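PDB 2YCD: glutathione s-transferase from Agrobacterium tumefaciens, which probably conjugates glutathione to electrophilic compounds, possibly including herbicides, as a bacterial member of the GST superfamily. Local coordinates for residues P15-V21 / I73-G79; I126-T130 / V184-L188. All blocks are in the same frame, centred on the assembly; numbering follows the deposited sequence.

Interaction 1 (P15-V21 / I73-G79); sequences PNPTITV and IPSYEQG. With GTB (S-(p-nitrobenzyl)glutathione), chain B.
The Tyr76 ring overlaps Pro17, CE2 lying 3.4 Å from Pro17 CB, and Ile19, whose CG2 is 4.0 Å from Tyr76 CD2; its t rotamer carries the phenol OH to Gln78 OE1 at 2.6 Å. On the backbone, two extended strands, 18-21 and 75-78, run antiparallel at 157° with their axes 4.8 Å apart. Thr18 and Glu77 form a hydrogen-bonded pair, Thr18 N to Glu77 O and Glu77 N to Thr18 O each 2.9 Å, while Ile19 faces Tyr76 as a non-hydrogen-bonded pair. Thr20 N gives a 3.1 Å bond to Ser75 O, but Ser75 N turns to Thr20 OG1 at 2.8 Å, a side-chain acceptor made available by the p rotamer of Thr20. At the other end Gln78, extended in t,t, reaches back through NE2 to Pro15 O, 2.9 Å. One water joins Asn16 O, Thr18 OG1 and Glu77 O; another spans Thr18 O and Ser75 OG. Strand 50-54 pairs with the other edge of the first strand, and helix 35-45 packs on Ile19 and Val21. Just before the second, Ile73 N bonds O2 of the S-(p-nitrobenzyl)glutathione, 2.9 Å, and Ile73 O accepts from its N2, 2.8 Å. A cis peptide precedes Pro74, and this cis-proline turn, pairing its backbone with the cysteinyl part of glutathione, is the hallmark of the thioredoxin-like glutathione site.

Interaction 2 (I126-T130 / V184-L188); sequences ILNFT and VLRRL. With GTB (S-(p-nitrobenzyl)glutathione), chain B.
Within the all-helical C-terminal domain of the GST fold, the C-terminal third of helix 105-135 packs against residues 184-188, which lie at the end of helix 176-185. Residues 126-130 are regular helix, Thr130 N bonding Ile126 O at 2.8 Å; within 184-188, Arg187 N bonds Val184 O at 3.1 Å and Leu188 N bonds Leu185 O at 2.9 Å. The closest CA atoms belong to Ile126 and Leu188, 7.4 Å apart. Ile126 is the main bump. In its m,t rotamer it pushes CD1 into a hollow walled by Val184 CG1 at 3.6 Å, Leu188 CD1 at 3.9 Å and Leu185 CD2 at 4.2 Å, while its CG2 rests 4.1 Å from Arg187 CB. In return, Leu188 sends CD2 toward the groove between Phe129 and Thr130, 4.4 Å from both Phe129 CD2 and Thr130 CG2. Leu153 of helix 142-164 also packs on Ile126 and Phe129. On the pocket side, a water accepts from Arg187 NE at 3.0 Å and lies a weak 3.3 Å from Thr130 OG1. The Arg187 side chain leaves the packed core for the active-site cleft, where its flat guanidinium lies between protein and ligand: Leu127 CD2 sits over one face, 3.3 Å from Arg187 CZ, and the nitrobenzyl ring presents its C6' atom to the opposite face, 3.5 Å from Arg187 NH2.

Overall arrangement
The chain completes interaction 1 before it begins interaction 2, and the two sites occupy opposite sides of its centre. Their own centres are 26 Å apart and their nearest atoms about 9 Å, so they do not touch. Interaction 1 joins two inner strands of the four-stranded sheet in the thioredoxin-like N-terminal domain; interaction 2 lies among the helices of the C-terminal domain. What links them is the same S-(p-nitrobenzyl)glutathione, held through its cysteinyl backbone by Ile73 and approached at its aromatic end by Arg187. Thr121 of the second subunit also bonds this ligand, consistent with a cleft built from both domains and completed by the dimer.

Interaction 1 (P15-V21 / I73-G79)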
loop_
_atom_site.group_PDB
_atom_site.type_symbol
_atom_site.label_atom_id
_atom_site.label_comp_id
_atom_site.label_asym_id
_atom_site.label_seq_id
_atom_site.Cartn_x
_atom_site.Cartn_y
_atom_site.Cartn_z
ATOM N N PRO A 15 26.857 -8.647 5.385
ATOM C CA PRO A 15 26.122 -9.750 6.008
ATOM C C PRO A 15 24.812 -10.044 5.283
ATOM O O PRO A 15 24.092 -9.122 4.895
ATOM C CB PRO A 15 25.846 -9.219 7.412
ATOM C CG PRO A 15 25.779 -7.759 7.251
ATOM C CD PRO A 15 26.744 -7.398 6.156
ATOM N N ASN A 16 24.513 -11.324 5.094
ATOM C CA ASN A 16 23.200 -11.763 4.624
ATOM C C ASN A 16 22.104 -11.202 5.523
ATOM O O ASN A 16 22.300 -11.080 6.724
ATOM C CB ASN A 16 23.124 -13.288 4.712
ATOM C CG ASN A 16 24.115 -13.997 3.804
ATOM O OD1 ASN A 16 24.605 -13.448 2.808
ATOM N ND2 ASN A 16 24.410 -15.243 4.152
ATOM N N PRO A 17 20.941 -10.871 4.949
ATOM C CA PRO A 17 19.820 -10.435 5.774
ATOM C C PRO A 17 19.081 -11.617 6.421
ATOM O O PRO A 17 19.175 -12.770 5.969
ATOM C CB PRO A 17 18.915 -9.729 4.761
ATOM C CG PRO A 17 19.127 -10.500 3.508
ATOM C CD PRO A 17 20.611 -10.857 3.512
ATOM N N THR A 18 18.373 -11.306 7.504
ATOM C CA THR A 18 17.543 -12.254 8.228
ATOM C C THR A 18 16.099 -11.737 8.228
ATOM O O THR A 18 15.854 -10.574 8.547
ATOM C CB THR A 18 18.020 -12.419 9.683
ATOM O OG1 THR A 18 19.361 -12.926 9.662
ATOM C CG2 THR A 18 17.114 -13.395 10.438
ATOM N N ILE A 19 15.159 -12.591 7.848
ATOM C CA ILE A 19 13.755 -12.206 7.835
ATOM C C ILE A 19 12.941 -13.014 8.832
ATOM O O ILE A 19 13.238 -14.184 9.100
ATOM C CB ILE A 19 13.152 -12.311 6.436
ATOM C CG1 ILE A 19 13.043 -13.760 6.005
ATOM C CG2 ILE A 19 13.978 -11.466 5.433
ATOM C CD1 ILE A 19 12.334 -13.926 4.664
ATOM N N THR A 20 11.932 -12.394 9.416
ATOM C CA THR A 20 11.062 -13.131 10.331
ATOM C C THR A 20 9.897 -13.754 9.582
ATOM O O THR A 20 9.367 -13.176 8.615
ATOM C CB THR A 20 10.522 -12.245 11.455
ATOM O OG1 THR A 20 9.921 -11.078 10.869
ATOM C CG2 THR A 20 11.642 -11.832 12.435
ATOM N N VAL A 21 9.508 -14.947 10.026
ATOM C CA VAL A 21 8.470 -15.752 9.374
ATOM C C VAL A 21 7.699 -16.497 10.461
ATOM O O VAL A 21 8.173 -16.585 11.593
ATOM C CB VAL A 21 9.068 -16.789 8.386
ATOM C CG1 VAL A 21 9.993 -16.101 7.376
ATOM C CG2 VAL A 21 9.812 -17.911 9.133
ATOM N N ILE A 73 4.633 -10.179 10.755
ATOM C CA ILE A 73 5.778 -10.546 9.903
ATOM C C ILE A 73 5.456 -10.143 8.450
ATOM O O ILE A 73 4.287 -10.027 8.081
ATOM C CB ILE A 73 6.144 -12.062 10.034
ATOM C CG1 ILE A 73 5.016 -12.989 9.546
ATOM C CG2 ILE A 73 6.490 -12.410 11.480
ATOM C CD1 ILE A 73 5.082 -13.319 8.053
ATOM N N PRO A 74 6.476 -9.923 7.616
ATOM C CA PRO A 74 7.913 -10.059 7.888
ATOM C C PRO A 74 8.616 -8.771 8.304
ATOM O O PRO A 74 8.182 -7.663 7.995
ATOM C CB PRO A 74 8.468 -10.480 6.523
ATOM C CG PRO A 74 7.580 -9.753 5.535
ATOM C CD PRO A 74 6.205 -9.701 6.173
ATOM N N SER A 75 9.724 -8.925 9.014
ATOM C CA SER A 75 10.701 -7.854 9.155
ATOM C C SER A 75 11.992 -8.358 8.534
ATOM O O SER A 75 12.121 -9.554 8.237
ATOM C CB SER A 75 10.906 -7.483 10.637
ATOM O OG SER A 75 11.381 -8.582 11.395
ATOM N N TYR A 76 12.943 -7.452 8.371
ATOM C CA TYR A 76 14.183 -7.689 7.650
ATOM C C TYR A 76 15.292 -7.022 8.454
ATOM O O TYR A 76 15.189 -5.842 8.785
ATOM C CB TYR A 76 14.049 -7.039 6.270
ATOM C CG TYR A 76 15.264 -6.985 5.368
ATOM C CD1 TYR A 76 16.231 -5.989 5.526
ATOM C CD2 TYR A 76 15.396 -7.854 4.304
ATOM C CE1 TYR A 76 17.317 -5.905 4.664
ATOM C CE2 TYR A 76 16.479 -7.769 3.438
ATOM C CZ TYR A 76 17.427 -6.800 3.624
ATOM O OH TYR A 76 18.497 -6.743 2.751
ATOM N N GLU A 77 16.342 -7.772 8.768
ATOM C CA GLU A 77 17.464 -7.243 9.536
ATOM C C GLU A 77 18.747 -7.530 8.808
ATOM O O GLU A 77 19.002 -8.658 8.410
ATOM C CB GLU A 77 17.490 -7.839 10.941
ATOM C CG GLU A 77 18.727 -7.470 11.749
ATOM C CD GLU A 77 18.670 -7.972 13.194
ATOM O OE1 GLU A 77 18.080 -9.049 13.443
ATOM O OE2 GLU A 77 19.233 -7.290 14.080
ATOM N N GLN A 78 19.564 -6.496 8.636
ATOM C CA GLN A 78 20.841 -6.637 7.953
ATOM C C GLN A 78 21.811 -5.625 8.543
ATOM O O GLN A 78 21.703 -4.418 8.306
ATOM C CB GLN A 78 20.654 -6.416 6.462
ATOM C CG GLN A 78 21.878 -6.736 5.634
ATOM C CD GLN A 78 21.607 -6.603 4.156
ATOM O OE1 GLN A 78 20.768 -5.800 3.738
ATOM N NE2 GLN A 78 22.299 -7.395 3.354
ATOM N N GLY A 79 22.743 -6.114 9.349
ATOM C CA GLY A 79 23.587 -5.193 10.095
ATOM C C GLY A 79 22.717 -4.266 10.937
ATOM O O GLY A 79 21.838 -4.732 11.679
HETATM N N1 GTB B . 1.587 -4.302 5.611
HETATM C CA1 GTB B . 2.307 -5.443 6.196
HETATM C C1 GTB B . 3.287 -6.004 5.198
HETATM O O11 GTB B . 2.933 -6.032 4.001
HETATM O O12 GTB B . 4.396 -6.432 5.600
HETATM C CB1 GTB B . 1.275 -6.487 6.652
HETATM C CG1 GTB B . 1.948 -7.636 7.399
HETATM C CD1 GTB B . 0.964 -8.733 7.756
HETATM O OE1 GTB B . -0.226 -8.605 7.466
HETATM N N2 GTB B . 1.472 -9.803 8.365
HETATM C CA2 GTB B . 0.646 -10.947 8.754
HETATM C C2 GTB B . 0.837 -11.304 10.196
HETATM O O2 GTB B . 1.932 -11.216 10.746
HETATM C CB2 GTB B . 1.121 -12.188 7.974
HETATM S SG2 GTB B . 0.844 -12.118 6.236
HETATM N N3 GTB B . -0.251 -11.744 10.834
HETATM C CA3 GTB B . -0.268 -12.204 12.212
HETATM C C3 GTB B . -0.980 -11.280 13.157
HETATM O O31 GTB B . -1.572 -10.280 12.708
HETATM O O32 GTB B . -0.931 -11.582 14.371
HETATM C "C'" GTB B . -0.910 -12.162 6.018
HETATM C "C1'" GTB B . -1.425 -13.553 5.753
HETATM C "C2'" GTB B . -1.889 -14.333 6.800
HETATM C "C3'" GTB B . -2.372 -15.616 6.545
HETATM C "C4'" GTB B . -2.393 -16.106 5.241
HETATM N N41 GTB B . -2.890 -17.398 4.984
HETATM O O41 GTB B . -3.018 -17.810 3.833
HETATM O O42 GTB B . -3.209 -18.100 5.925
HETATM C "C5'" GTB B . -1.935 -15.314 4.198
HETATM C "C6'" GTB B . -1.455 -14.032 4.449
HETATM O O HOH W 1 21.087 -10.843 9.263
HETATM O O HOH W 2 14.105 -9.527 10.825
#

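Interaction 2 (I126-T130 / V184-L188)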
loop_
_atom_site.group_PDB
_atom_site.type_symbol
_atom_site.label_atom_id
_atom_site.label_comp_id
_atom_site.label_asym_id
_atom_site.label_seq_id
_atom_site.Cartn_x
_atom_site.Cartn_y
_atom_site.Cartn_z
ATOM N N ILE A 126 -9.124 -7.611 -3.005
ATOM C CA ILE A 126 -9.046 -9.039 -2.739
ATOM C C ILE A 126 -9.320 -9.339 -1.277
ATOM O O ILE A 126 -10.128 -10.231 -0.955
ATOM C CB ILE A 126 -7.681 -9.586 -3.157
ATOM C CG1 ILE A 126 -7.612 -9.618 -4.676
ATOM C CG2 ILE A 126 -7.465 -11.019 -2.602
ATOM C CD1 ILE A 126 -6.240 -10.001 -5.218
ATOM N N LEU A 127 -8.684 -8.600 -0.381
ATOM C CA LEU A 127 -8.821 -8.871 1.043
ATOM C C LEU A 127 -10.222 -8.547 1.562
ATOM O O LEU A 127 -10.720 -9.224 2.466
ATOM C CB LEU A 127 -7.765 -8.098 1.830
ATOM C CG LEU A 127 -6.335 -8.504 1.473
ATOM C CD1 LEU A 127 -5.349 -7.831 2.424
ATOM C CD2 LEU A 127 -6.162 -10.024 1.496
ATOM N N ASN A 128 -10.867 -7.528 1.003
ATOM C CA ASN A 128 -12.238 -7.218 1.416
ATOM C C ASN A 128 -13.129 -8.428 1.129
ATOM O O ASN A 128 -13.998 -8.776 1.932
ATOM C CB ASN A 128 -12.775 -5.948 0.736
ATOM C CG ASN A 128 -12.163 -4.682 1.299
ATOM O OD1 ASN A 128 -11.566 -4.688 2.376
ATOM N ND2 ASN A 128 -12.303 -3.592 0.564
ATOM N N PHE A 129 -12.867 -9.090 0.010
ATOM C CA PHE A 129 -13.578 -10.308 -0.353
ATOM C C PHE A 129 -13.191 -11.521 0.480
ATOM O O PHE A 129 -14.067 -12.193 1.044
ATOM C CB PHE A 129 -13.397 -10.610 -1.842
ATOM C CG PHE A 129 -13.906 -11.966 -2.249
ATOM C CD1 PHE A 129 -15.267 -12.193 -2.430
ATOM C CD2 PHE A 129 -13.026 -13.007 -2.437
ATOM C CE1 PHE A 129 -15.734 -13.451 -2.803
ATOM C CE2 PHE A 129 -13.479 -14.265 -2.794
ATOM C CZ PHE A 129 -14.837 -14.481 -2.979
ATOM N N THR A 130 -11.900 -11.818 0.585
ATOM C CA THR A 130 -11.500 -13.049 1.275
ATOM C C THR A 130 -11.788 -12.993 2.779
ATOM O O THR A 130 -12.027 -14.032 3.407
ATOM C CB THR A 130 -10.023 -13.427 0.998
ATOM O OG1 THR A 130 -9.170 -12.403 1.509
ATOM C CG2 THR A 130 -9.790 -13.601 -0.494
ATOM N N VAL A 184 -0.030 -11.184 -4.394
ATOM C CA VAL A 184 -1.381 -10.718 -4.042
ATOM C C VAL A 184 -2.452 -11.567 -4.763
ATOM O O VAL A 184 -3.404 -12.071 -4.142
ATOM C CB VAL A 184 -1.513 -9.180 -4.346
ATOM C CG1 VAL A 184 -2.967 -8.737 -4.479
ATOM C CG2 VAL A 184 -0.761 -8.342 -3.275
ATOM N N LEU A 185 -2.299 -11.741 -6.070
ATOM C CA LEU A 185 -3.292 -12.479 -6.856
ATOM C C LEU A 185 -3.406 -13.933 -6.415
ATOM O O LEU A 185 -4.491 -14.519 -6.501
ATOM C CB LEU A 185 -2.951 -12.415 -8.349
ATOM C CG LEU A 185 -3.161 -11.054 -9.015
ATOM C CD1 LEU A 185 -2.571 -11.066 -10.410
ATOM C CD2 LEU A 185 -4.638 -10.695 -9.064
ATOM N N ARG A 186 -2.310 -14.516 -5.941
ATOM C CA ARG A 186 -2.349 -15.900 -5.476
ATOM C C ARG A 186 -3.299 -16.128 -4.308
ATOM O O ARG A 186 -3.708 -17.264 -4.086
ATOM C CB ARG A 186 -0.946 -16.426 -5.152
ATOM C CG ARG A 186 -0.096 -16.699 -6.395
ATOM C CD ARG A 186 1.147 -17.585 -6.052
ATOM N NE ARG A 186 0.711 -18.889 -5.534
ATOM C CZ ARG A 186 1.059 -19.435 -4.368
ATOM N NH1 ARG A 186 1.913 -18.836 -3.565
ATOM N NH2 ARG A 186 0.552 -20.619 -4.011
ATOM N N ARG A 187 -3.662 -15.064 -3.578
ATOM C CA ARG A 187 -4.670 -15.213 -2.525
ATOM C C ARG A 187 -6.035 -15.614 -3.070
ATOM O O ARG A 187 -6.903 -16.042 -2.313
ATOM C CB ARG A 187 -4.762 -13.941 -1.685
ATOM C CG ARG A 187 -3.445 -13.654 -0.997
ATOM C CD ARG A 187 -3.519 -12.481 -0.066
ATOM N NE ARG A 187 -4.179 -12.838 1.183
ATOM C CZ ARG A 187 -3.883 -12.305 2.361
ATOM N NH1 ARG A 187 -2.932 -11.380 2.461
ATOM N NH2 ARG A 187 -4.555 -12.683 3.434
ATOM N N LEU A 188 -6.204 -15.520 -4.385
ATOM C CA LEU A 188 -7.452 -15.931 -5.039
ATOM C C LEU A 188 -7.433 -17.345 -5.593
ATOM O O LEU A 188 -8.454 -17.795 -6.135
ATOM C CB LEU A 188 -7.804 -14.984 -6.180
ATOM C CG LEU A 188 -8.149 -13.561 -5.762
ATOM C CD1 LEU A 188 -8.349 -12.718 -7.007
ATOM C CD2 LEU A 188 -9.415 -13.551 -4.900
HETATM N N1 GTB B . 1.587 -4.302 5.611
HETATM C CA1 GTB B . 2.307 -5.443 6.196
HETATM C C1 GTB B . 3.287 -6.004 5.198
HETATM O O11 GTB B . 2.933 -6.032 4.001
HETATM O O12 GTB B . 4.396 -6.432 5.600
HETATM C CB1 GTB B . 1.275 -6.487 6.652
HETATM C CG1 GTB B . 1.948 -7.636 7.399
HETATM C CD1 GTB B . 0.964 -8.733 7.756
HETATM O OE1 GTB B . -0.226 -8.605 7.466
HETATM N N2 GTB B . 1.472 -9.803 8.365
HETATM C CA2 GTB B . 0.646 -10.947 8.754
HETATM C C2 GTB B . 0.837 -11.304 10.196
HETATM O O2 GTB B . 1.932 -11.216 10.746
HETATM C CB2 GTB B . 1.121 -12.188 7.974
HETATM S SG2 GTB B . 0.844 -12.118 6.236
HETATM N N3 GTB B . -0.251 -11.744 10.834
HETATM C CA3 GTB B . -0.268 -12.204 12.212
HETATM C C3 GTB B . -0.980 -11.280 13.157
HETATM O O31 GTB B . -1.572 -10.280 12.708
HETATM O O32 GTB B . -0.931 -11.582 14.371
HETATM C "C'" GTB B . -0.910 -12.162 6.018
HETATM C "C1'" GTB B . -1.425 -13.553 5.753
HETATM C "C2'" GTB B . -1.889 -14.333 6.800
HETATM C "C3'" GTB B . -2.372 -15.616 6.545
HETATM C "C4'" GTB B . -2.393 -16.106 5.241
HETATM N N41 GTB B . -2.890 -17.398 4.984
HETATM O O41 GTB B . -3.018 -17.810 3.833
HETATM O O42 GTB B . -3.209 -18.100 5.925
HETATM C "C5'" GTB B . -1.935 -15.314 4.198
HETATM C "C6'" GTB B . -1.455 -14.032 4.449
HETATM O O HOH W 3 -6.692 -14.543 1.159
#